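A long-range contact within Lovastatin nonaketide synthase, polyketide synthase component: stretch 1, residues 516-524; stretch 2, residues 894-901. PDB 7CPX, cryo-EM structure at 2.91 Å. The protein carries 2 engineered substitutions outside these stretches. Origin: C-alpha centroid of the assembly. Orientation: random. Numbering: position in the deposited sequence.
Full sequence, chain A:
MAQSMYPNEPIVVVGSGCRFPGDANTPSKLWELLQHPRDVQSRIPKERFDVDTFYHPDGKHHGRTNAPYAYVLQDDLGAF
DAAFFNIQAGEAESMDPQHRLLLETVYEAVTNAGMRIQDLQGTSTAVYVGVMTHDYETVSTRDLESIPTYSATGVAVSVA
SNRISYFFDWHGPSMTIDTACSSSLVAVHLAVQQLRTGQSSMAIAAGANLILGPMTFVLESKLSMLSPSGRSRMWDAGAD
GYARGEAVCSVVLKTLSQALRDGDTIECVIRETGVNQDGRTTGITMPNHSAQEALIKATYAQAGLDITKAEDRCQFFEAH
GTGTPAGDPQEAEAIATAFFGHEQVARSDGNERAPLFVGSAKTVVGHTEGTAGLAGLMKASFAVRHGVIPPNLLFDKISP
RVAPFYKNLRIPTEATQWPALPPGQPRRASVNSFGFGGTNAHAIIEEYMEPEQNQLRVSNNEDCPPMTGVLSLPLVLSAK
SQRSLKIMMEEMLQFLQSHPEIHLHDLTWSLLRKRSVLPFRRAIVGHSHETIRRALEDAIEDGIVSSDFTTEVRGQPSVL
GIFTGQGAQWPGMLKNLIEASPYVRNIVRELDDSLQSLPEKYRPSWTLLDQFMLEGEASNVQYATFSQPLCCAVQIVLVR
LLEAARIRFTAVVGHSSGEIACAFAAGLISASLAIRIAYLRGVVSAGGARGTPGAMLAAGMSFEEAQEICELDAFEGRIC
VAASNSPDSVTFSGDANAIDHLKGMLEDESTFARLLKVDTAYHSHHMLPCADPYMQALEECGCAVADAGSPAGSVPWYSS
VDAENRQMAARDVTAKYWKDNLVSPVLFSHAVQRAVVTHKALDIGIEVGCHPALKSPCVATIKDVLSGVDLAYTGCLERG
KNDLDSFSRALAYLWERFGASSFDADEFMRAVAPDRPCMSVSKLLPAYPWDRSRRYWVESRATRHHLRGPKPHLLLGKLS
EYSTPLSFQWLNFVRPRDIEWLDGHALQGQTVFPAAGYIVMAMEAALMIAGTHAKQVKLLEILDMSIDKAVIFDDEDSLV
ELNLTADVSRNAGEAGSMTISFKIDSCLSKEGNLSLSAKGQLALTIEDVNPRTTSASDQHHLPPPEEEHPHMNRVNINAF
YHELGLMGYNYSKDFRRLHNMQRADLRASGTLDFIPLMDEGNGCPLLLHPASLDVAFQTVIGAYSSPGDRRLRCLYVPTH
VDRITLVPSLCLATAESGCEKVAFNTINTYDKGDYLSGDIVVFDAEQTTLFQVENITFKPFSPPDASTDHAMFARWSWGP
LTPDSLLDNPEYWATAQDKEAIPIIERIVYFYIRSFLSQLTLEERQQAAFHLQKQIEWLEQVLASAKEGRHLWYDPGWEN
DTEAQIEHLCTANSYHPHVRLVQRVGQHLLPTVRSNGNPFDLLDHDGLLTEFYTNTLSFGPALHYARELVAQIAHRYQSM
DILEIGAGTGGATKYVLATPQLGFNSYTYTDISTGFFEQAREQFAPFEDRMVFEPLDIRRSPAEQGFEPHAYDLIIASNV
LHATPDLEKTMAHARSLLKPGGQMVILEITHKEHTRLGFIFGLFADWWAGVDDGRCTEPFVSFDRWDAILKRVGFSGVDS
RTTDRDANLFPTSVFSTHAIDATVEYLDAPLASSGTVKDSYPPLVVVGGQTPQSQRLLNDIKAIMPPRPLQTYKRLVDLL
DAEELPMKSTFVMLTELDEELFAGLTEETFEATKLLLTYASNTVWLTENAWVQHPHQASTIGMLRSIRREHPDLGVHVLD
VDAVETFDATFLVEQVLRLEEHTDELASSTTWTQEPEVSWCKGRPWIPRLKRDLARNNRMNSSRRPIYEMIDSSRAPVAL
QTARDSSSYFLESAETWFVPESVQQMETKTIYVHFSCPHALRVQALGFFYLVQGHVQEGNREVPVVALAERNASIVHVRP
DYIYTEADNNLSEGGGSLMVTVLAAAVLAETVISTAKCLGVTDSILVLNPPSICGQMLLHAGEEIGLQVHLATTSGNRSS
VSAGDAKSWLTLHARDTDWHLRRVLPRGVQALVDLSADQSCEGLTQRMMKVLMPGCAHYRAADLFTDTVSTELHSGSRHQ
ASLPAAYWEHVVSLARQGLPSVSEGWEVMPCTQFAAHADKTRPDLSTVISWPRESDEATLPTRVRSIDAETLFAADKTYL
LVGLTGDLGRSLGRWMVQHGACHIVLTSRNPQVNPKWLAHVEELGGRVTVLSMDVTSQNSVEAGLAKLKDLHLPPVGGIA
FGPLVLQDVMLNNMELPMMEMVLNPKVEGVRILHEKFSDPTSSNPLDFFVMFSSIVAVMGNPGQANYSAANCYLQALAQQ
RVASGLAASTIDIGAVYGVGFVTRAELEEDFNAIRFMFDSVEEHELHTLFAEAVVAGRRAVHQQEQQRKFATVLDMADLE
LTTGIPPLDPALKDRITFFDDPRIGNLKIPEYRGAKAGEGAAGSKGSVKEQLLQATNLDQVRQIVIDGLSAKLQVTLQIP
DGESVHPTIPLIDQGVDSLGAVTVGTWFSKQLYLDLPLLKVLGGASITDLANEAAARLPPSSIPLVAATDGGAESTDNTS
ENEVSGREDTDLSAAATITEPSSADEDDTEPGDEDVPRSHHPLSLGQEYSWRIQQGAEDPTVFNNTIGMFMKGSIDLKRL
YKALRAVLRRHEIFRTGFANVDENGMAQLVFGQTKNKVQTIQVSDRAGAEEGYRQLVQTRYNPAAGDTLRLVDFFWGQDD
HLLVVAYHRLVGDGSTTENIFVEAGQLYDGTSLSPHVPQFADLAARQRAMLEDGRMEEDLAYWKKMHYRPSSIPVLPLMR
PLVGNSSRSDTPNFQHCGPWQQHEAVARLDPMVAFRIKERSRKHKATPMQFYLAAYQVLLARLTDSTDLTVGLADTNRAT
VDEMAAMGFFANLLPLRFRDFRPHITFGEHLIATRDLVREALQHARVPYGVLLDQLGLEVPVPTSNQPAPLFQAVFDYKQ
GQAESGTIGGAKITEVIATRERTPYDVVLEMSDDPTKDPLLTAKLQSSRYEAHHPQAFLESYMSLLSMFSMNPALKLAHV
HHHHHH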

ATOM      1  N   SER A 516      33.506 -22.787 -35.169  1.00103.29           N
ATOM      2  CA  SER A 516      34.194 -21.610 -34.661  1.00103.29           C
ATOM      3  C   SER A 516      35.318 -21.994 -33.709  1.00103.29           C
ATOM      4  O   SER A 516      35.227 -22.980 -32.973  1.00103.29           O
ATOM      5  CB  SER A 516      33.204 -20.691 -33.950  1.00103.29           C
ATOM      6  OG  SER A 516      32.189 -20.254 -34.836  1.00103.29           O
ATOM      7  N   VAL A 517      36.383 -21.202 -33.730  1.00113.15           N
ATOM      8  CA  VAL A 517      37.484 -21.328 -32.783  1.00113.15           C
ATOM      9  C   VAL A 517      37.241 -20.359 -31.637  1.00113.15           C
ATOM     10  O   VAL A 517      36.808 -19.220 -31.847  1.00113.15           O
ATOM     11  CB  VAL A 517      38.835 -21.057 -33.466  1.00113.15           C
ATOM     12  CG1 VAL A 517      39.965 -21.130 -32.453  1.00113.15           C
ATOM     13  CG2 VAL A 517      39.070 -22.045 -34.595  1.00113.15           C
ATOM     14  N   LEU A 518      37.526 -20.806 -30.424  1.00106.22           N
ATOM     15  CA  LEU A 518      37.239 -20.062 -29.209  1.00106.22           C
ATOM     16  C   LEU A 518      38.439 -20.113 -28.279  1.00106.22           C
ATOM     17  O   LEU A 518      39.294 -20.998 -28.403  1.00106.22           O
ATOM     18  CB  LEU A 518      35.992 -20.630 -28.514  1.00106.22           C
ATOM     19  CG  LEU A 518      34.732 -20.555 -29.383  1.00106.22           C
ATOM     20  CD1 LEU A 518      33.568 -21.279 -28.743  1.00106.22           C
ATOM     21  CD2 LEU A 518      34.356 -19.110 -29.658  1.00106.22           C
ATOM     22  N   PRO A 519      38.540 -19.163 -27.335  1.00109.80           N
ATOM     23  CA  PRO A 519      39.763 -19.037 -26.528  1.00109.80           C
ATOM     24  C   PRO A 519      40.268 -20.350 -25.951  1.00109.80           C
ATOM     25  O   PRO A 519      41.409 -20.743 -26.214  1.00109.80           O
ATOM     26  CB  PRO A 519      39.342 -18.068 -25.417  1.00109.80           C
ATOM     27  CG  PRO A 519      38.276 -17.242 -26.033  1.00109.80           C
ATOM     28  CD  PRO A 519      37.532 -18.156 -26.964  1.00109.80           C
ATOM     29  N   PHE A 520      39.441 -21.038 -25.169  1.00111.53           N
ATOM     30  CA  PHE A 520      39.846 -22.313 -24.590  1.00111.53           C
ATOM     31  C   PHE A 520      39.760 -23.388 -25.662  1.00111.53           C
ATOM     32  O   PHE A 520      38.695 -23.605 -26.247  1.00111.53           O
ATOM     33  CB  PHE A 520      38.970 -22.661 -23.388  1.00111.53           C
ATOM     34  CG  PHE A 520      39.169 -21.746 -22.216  1.00111.53           C
ATOM     35  CD1 PHE A 520      38.493 -20.543 -22.138  1.00111.53           C
ATOM     36  CD2 PHE A 520      40.038 -22.087 -21.195  1.00111.53           C
ATOM     37  CE1 PHE A 520      38.677 -19.696 -21.063  1.00111.53           C
ATOM     38  CE2 PHE A 520      40.225 -21.246 -20.116  1.00111.53           C
ATOM     39  CZ  PHE A 520      39.543 -20.049 -20.049  1.00111.53           C
ATOM     40  N   ARG A 521      40.878 -24.057 -25.922  1.00120.12           N
ATOM     41  CA  ARG A 521      40.994 -25.000 -27.021  1.00120.12           C
ATOM     42  C   ARG A 521      41.454 -26.356 -26.508  1.00120.12           C
ATOM     43  O   ARG A 521      42.213 -26.448 -25.540  1.00120.12           O
ATOM     44  CB  ARG A 521      41.990 -24.505 -28.074  1.00120.12           C
ATOM     45  CG  ARG A 521      41.628 -23.187 -28.730  1.00120.12           C
ATOM     46  CD  ARG A 521      42.783 -22.679 -29.578  1.00120.12           C
ATOM     47  NE  ARG A 521      42.445 -21.474 -30.323  1.00120.12           N
ATOM     48  CZ  ARG A 521      42.504 -20.244 -29.829  1.00120.12           C
ATOM     49  NH1 ARG A 521      42.866 -20.017 -28.578  1.00120.12           N
ATOM     50  NH2 ARG A 521      42.191 -19.216 -30.612  1.00120.12           N
ATOM     51  N   ARG A 522      40.986 -27.409 -27.171  1.00124.78           N
ATOM     52  CA  ARG A 522      41.523 -28.744 -26.977  1.00124.78           C
ATOM     53  C   ARG A 522      41.443 -29.492 -28.297  1.00124.78           C
ATOM     54  O   ARG A 522      40.605 -29.192 -29.151  1.00124.78           O
ATOM     55  CB  ARG A 522      40.776 -29.518 -25.879  1.00124.78           C
ATOM     56  CG  ARG A 522      41.283 -30.944 -25.649  1.00124.78           C
ATOM     57  CD  ARG A 522      42.762 -30.981 -25.268  1.00124.78           C
ATOM     58  NE  ARG A 522      43.324 -32.324 -25.357  1.00124.78           N
ATOM     59  CZ  ARG A 522      43.521 -33.138 -24.328  1.00124.78           C
ATOM     60  NH1 ARG A 522      43.211 -32.784 -23.091  1.00124.78           N
ATOM     61  NH2 ARG A 522      44.044 -34.342 -24.545  1.00124.78           N
ATOM     62  N   ALA A 523      42.341 -30.454 -28.463  1.00130.62           N
ATOM     63  CA  ALA A 523      42.399 -31.264 -29.668  1.00130.62           C
ATOM     64  C   ALA A 523      42.608 -32.716 -29.276  1.00130.62           C
ATOM     65  O   ALA A 523      43.389 -33.013 -28.366  1.00130.62           O
ATOM     66  CB  ALA A 523      43.516 -30.786 -30.595  1.00130.62           C
ATOM     67  N   ILE A 524      41.913 -33.612 -29.966  1.00131.57           N
ATOM     68  CA  ILE A 524      41.919 -35.036 -29.673  1.00131.57           C
ATOM     69  C   ILE A 524      42.526 -35.762 -30.863  1.00131.57           C
ATOM     70  O   ILE A 524      42.239 -35.430 -32.019  1.00131.57           O
ATOM     71  CB  ILE A 524      40.495 -35.548 -29.382  1.00131.57           C
ATOM     72  CG1 ILE A 524      39.795 -34.639 -28.368  1.00131.57           C
ATOM     73  CG2 ILE A 524      40.538 -36.969 -28.880  1.00131.57           C
ATOM     74  CD1 ILE A 524      40.522 -34.496 -27.047  1.00131.57           C
ATOM     75  N   LEU A 894      49.330 -27.514 -33.379  1.00156.18           N
ATOM     76  CA  LEU A 894      49.258 -26.317 -34.211  1.00156.18           C
ATOM     77  C   LEU A 894      47.928 -25.599 -34.027  1.00156.18           C
ATOM     78  O   LEU A 894      47.888 -24.369 -33.890  1.00156.18           O
ATOM     79  CB  LEU A 894      49.458 -26.693 -35.677  1.00156.18           C
ATOM     80  CG  LEU A 894      50.900 -26.897 -36.137  1.00156.18           C
ATOM     81  CD1 LEU A 894      50.933 -27.708 -37.420  1.00156.18           C
ATOM     82  CD2 LEU A 894      51.581 -25.554 -36.337  1.00156.18           C
ATOM     83  N   TRP A 895      46.828 -26.351 -34.030  1.00132.55           N
ATOM     84  CA  TRP A 895      45.511 -25.743 -33.883  1.00132.55           C
ATOM     85  C   TRP A 895      45.339 -25.141 -32.495  1.00132.55           C
ATOM     86  O   TRP A 895      44.964 -23.974 -32.360  1.00132.55           O
ATOM     87  CB  TRP A 895      44.422 -26.777 -34.161  1.00132.55           C
ATOM     88  CG  TRP A 895      43.044 -26.205 -34.127  1.00132.55           C
ATOM     89  CD1 TRP A 895      42.401 -25.559 -35.138  1.00132.55           C
ATOM     90  CD2 TRP A 895      42.135 -26.224 -33.021  1.00132.55           C
ATOM     91  NE1 TRP A 895      41.147 -25.174 -34.734  1.00132.55           N
ATOM     92  CE2 TRP A 895      40.958 -25.571 -33.437  1.00132.55           C
ATOM     93  CE3 TRP A 895      42.200 -26.730 -31.721  1.00132.55           C
ATOM     94  CZ2 TRP A 895      39.858 -25.411 -32.599  1.00132.55           C
ATOM     95  CZ3 TRP A 895      41.108 -26.571 -30.891  1.00132.55           C
ATOM     96  CH2 TRP A 895      39.953 -25.917 -31.333  1.00132.55           C
ATOM     97  N   GLU A 896      45.638 -25.916 -31.451  1.00135.48           N
ATOM     98  CA  GLU A 896      45.497 -25.403 -30.095  1.00135.48           C
ATOM     99  C   GLU A 896      46.331 -24.150 -29.888  1.00135.48           C
ATOM    100  O   GLU A 896      46.010 -23.328 -29.023  1.00135.48           O
ATOM    101  CB  GLU A 896      45.898 -26.476 -29.082  1.00135.48           C
ATOM    102  CG  GLU A 896      44.956 -27.666 -29.033  1.00135.48           C
ATOM    103  CD  GLU A 896      45.388 -28.706 -28.019  1.00135.48           C
ATOM    104  OE1 GLU A 896      46.457 -28.526 -27.399  1.00135.48           O
ATOM    105  OE2 GLU A 896      44.658 -29.704 -27.842  1.00135.48           O
ATOM    106  N   ARG A 897      47.400 -23.983 -30.666  1.00148.59           N
ATOM    107  CA  ARG A 897      48.238 -22.800 -30.512  1.00148.59           C
ATOM    108  C   ARG A 897      47.751 -21.610 -31.332  1.00148.59           C
ATOM    109  O   ARG A 897      47.780 -20.478 -30.835  1.00148.59           O
ATOM    110  CB  ARG A 897      49.684 -23.132 -30.886  1.00148.59           C
ATOM    111  CG  ARG A 897      50.599 -23.311 -29.683  1.00148.59           C
ATOM    112  CD  ARG A 897      50.070 -24.358 -28.708  1.00148.59           C
ATOM    113  NE  ARG A 897      50.809 -24.353 -27.452  1.00148.59           N
ATOM    114  CZ  ARG A 897      50.578 -25.183 -26.445  1.00148.59           C
ATOM    115  NH1 ARG A 897      49.649 -26.121 -26.522  1.00148.59           N
ATOM    116  NH2 ARG A 897      51.296 -25.069 -25.332  1.00148.59           N
ATOM    117  N   PHE A 898      47.304 -21.820 -32.569  1.00153.30           N
ATOM    118  CA  PHE A 898      46.984 -20.700 -33.452  1.00153.30           C
ATOM    119  C   PHE A 898      45.676 -20.924 -34.199  1.00153.30           C
ATOM    120  O   PHE A 898      45.592 -20.702 -35.410  1.00153.30           O
ATOM    121  CB  PHE A 898      48.117 -20.449 -34.443  1.00153.30           C
ATOM    122  CG  PHE A 898      49.482 -20.542 -33.834  1.00153.30           C
ATOM    123  CD1 PHE A 898      49.920 -19.590 -32.930  1.00153.30           C
ATOM    124  CD2 PHE A 898      50.330 -21.582 -34.169  1.00153.30           C
ATOM    125  CE1 PHE A 898      51.178 -19.677 -32.369  1.00153.30           C
ATOM    126  CE2 PHE A 898      51.586 -21.674 -33.615  1.00153.30           C
ATOM    127  CZ  PHE A 898      52.012 -20.721 -32.712  1.00153.30           C
ATOM    128  N   GLY A 899      44.641 -21.378 -33.496  1.00135.11           N
ATOM    129  CA  GLY A 899      43.317 -21.428 -34.083  1.00135.11           C
ATOM    130  C   GLY A 899      43.308 -22.119 -35.434  1.00135.11           C
ATOM    131  O   GLY A 899      44.108 -23.018 -35.719  1.00135.11           O
ATOM    132  N   ALA A 900      42.378 -21.686 -36.289  1.00132.71           N
ATOM    133  CA  ALA A 900      42.318 -22.202 -37.650  1.00132.71           C
ATOM    134  C   ALA A 900      43.420 -21.628 -38.528  1.00132.71           C
ATOM    135  O   ALA A 900      43.771 -22.242 -39.541  1.00132.71           O
ATOM    136  CB  ALA A 900      40.954 -21.896 -38.271  1.00132.71           C
ATOM    137  N   SER A 901      43.970 -20.469 -38.164  1.00147.32           N
ATOM    138  CA  SER A 901      45.049 -19.877 -38.945  1.00147.32           C
ATOM    139  C   SER A 901      46.295 -20.748 -38.948  1.00147.32           C
ATOM    140  O   SER A 901      47.164 -20.565 -39.807  1.00147.32           O
ATOM    141  CB  SER A 901      45.390 -18.491 -38.400  1.00147.32           C
ATOM    142  OG  SER A 901      45.826 -18.569 -37.053  1.00147.32           O
TER

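Strand 520-524 lies against the helix that includes residues 894-898. The two run nearly antiparallel, at 174°, and their axes approach to 7.7 Å. Glu896, Trp895 and Arg521 have the most surface covered in this contact.

The CA-to-CB bond of Glu896 points sideways to the strand, but the end of the side chain reaches it. With chi2 at 180° the chain is extended, and its carboxylate meets the backbone between Arg522 and Ala523. Ala523 N donates a hydrogen bond to Glu896 OE2 over a short 2.5 Å, but the N-H...O angle is only 116°, so the bond is weak. The same oxygen forms a long salt bridge with Arg522, 3.8 Å from Arg522 NE to Glu896 OE2. Arg522 NE also donates to Ala523 O at 3.1 Å, with a good angle of 157°. The CA-to-CB bond of Arg522 points away from the helix, yet Arg522 CD comes within 3.4 Å of Glu896 OE2.

The CA-to-CB bond of Trp895 also points sideways, but the indole ring comes nearer to stretch 1. Arg521 CD lies over one face of the ring, and Arg521 CB is 3.6 Å from Trp895 CZ3. The aliphatic part of the arginine thus packs on the aromatic system. Arg522 O comes within 3.2 Å of Trp895 CZ3. Val517 CG2 sits 4.0 Å from Trp895 CZ2, an apolar contact.

Arg521 points toward the helix and continues past the tryptophan to the backbone at the helix's C-terminal part. Arg521 CD is 3.3 Å from Glu896 O, a contact through carbon. No hydrogen bond joins its guanidinium to stretch 2.

Gly899 has positive phi, which favours glycine. Gly899 CA is 3.7 Å from Val517 CG1. An ideal CB on Gly899 would lie 3.5 Å from Val517 CG1, a tight fit.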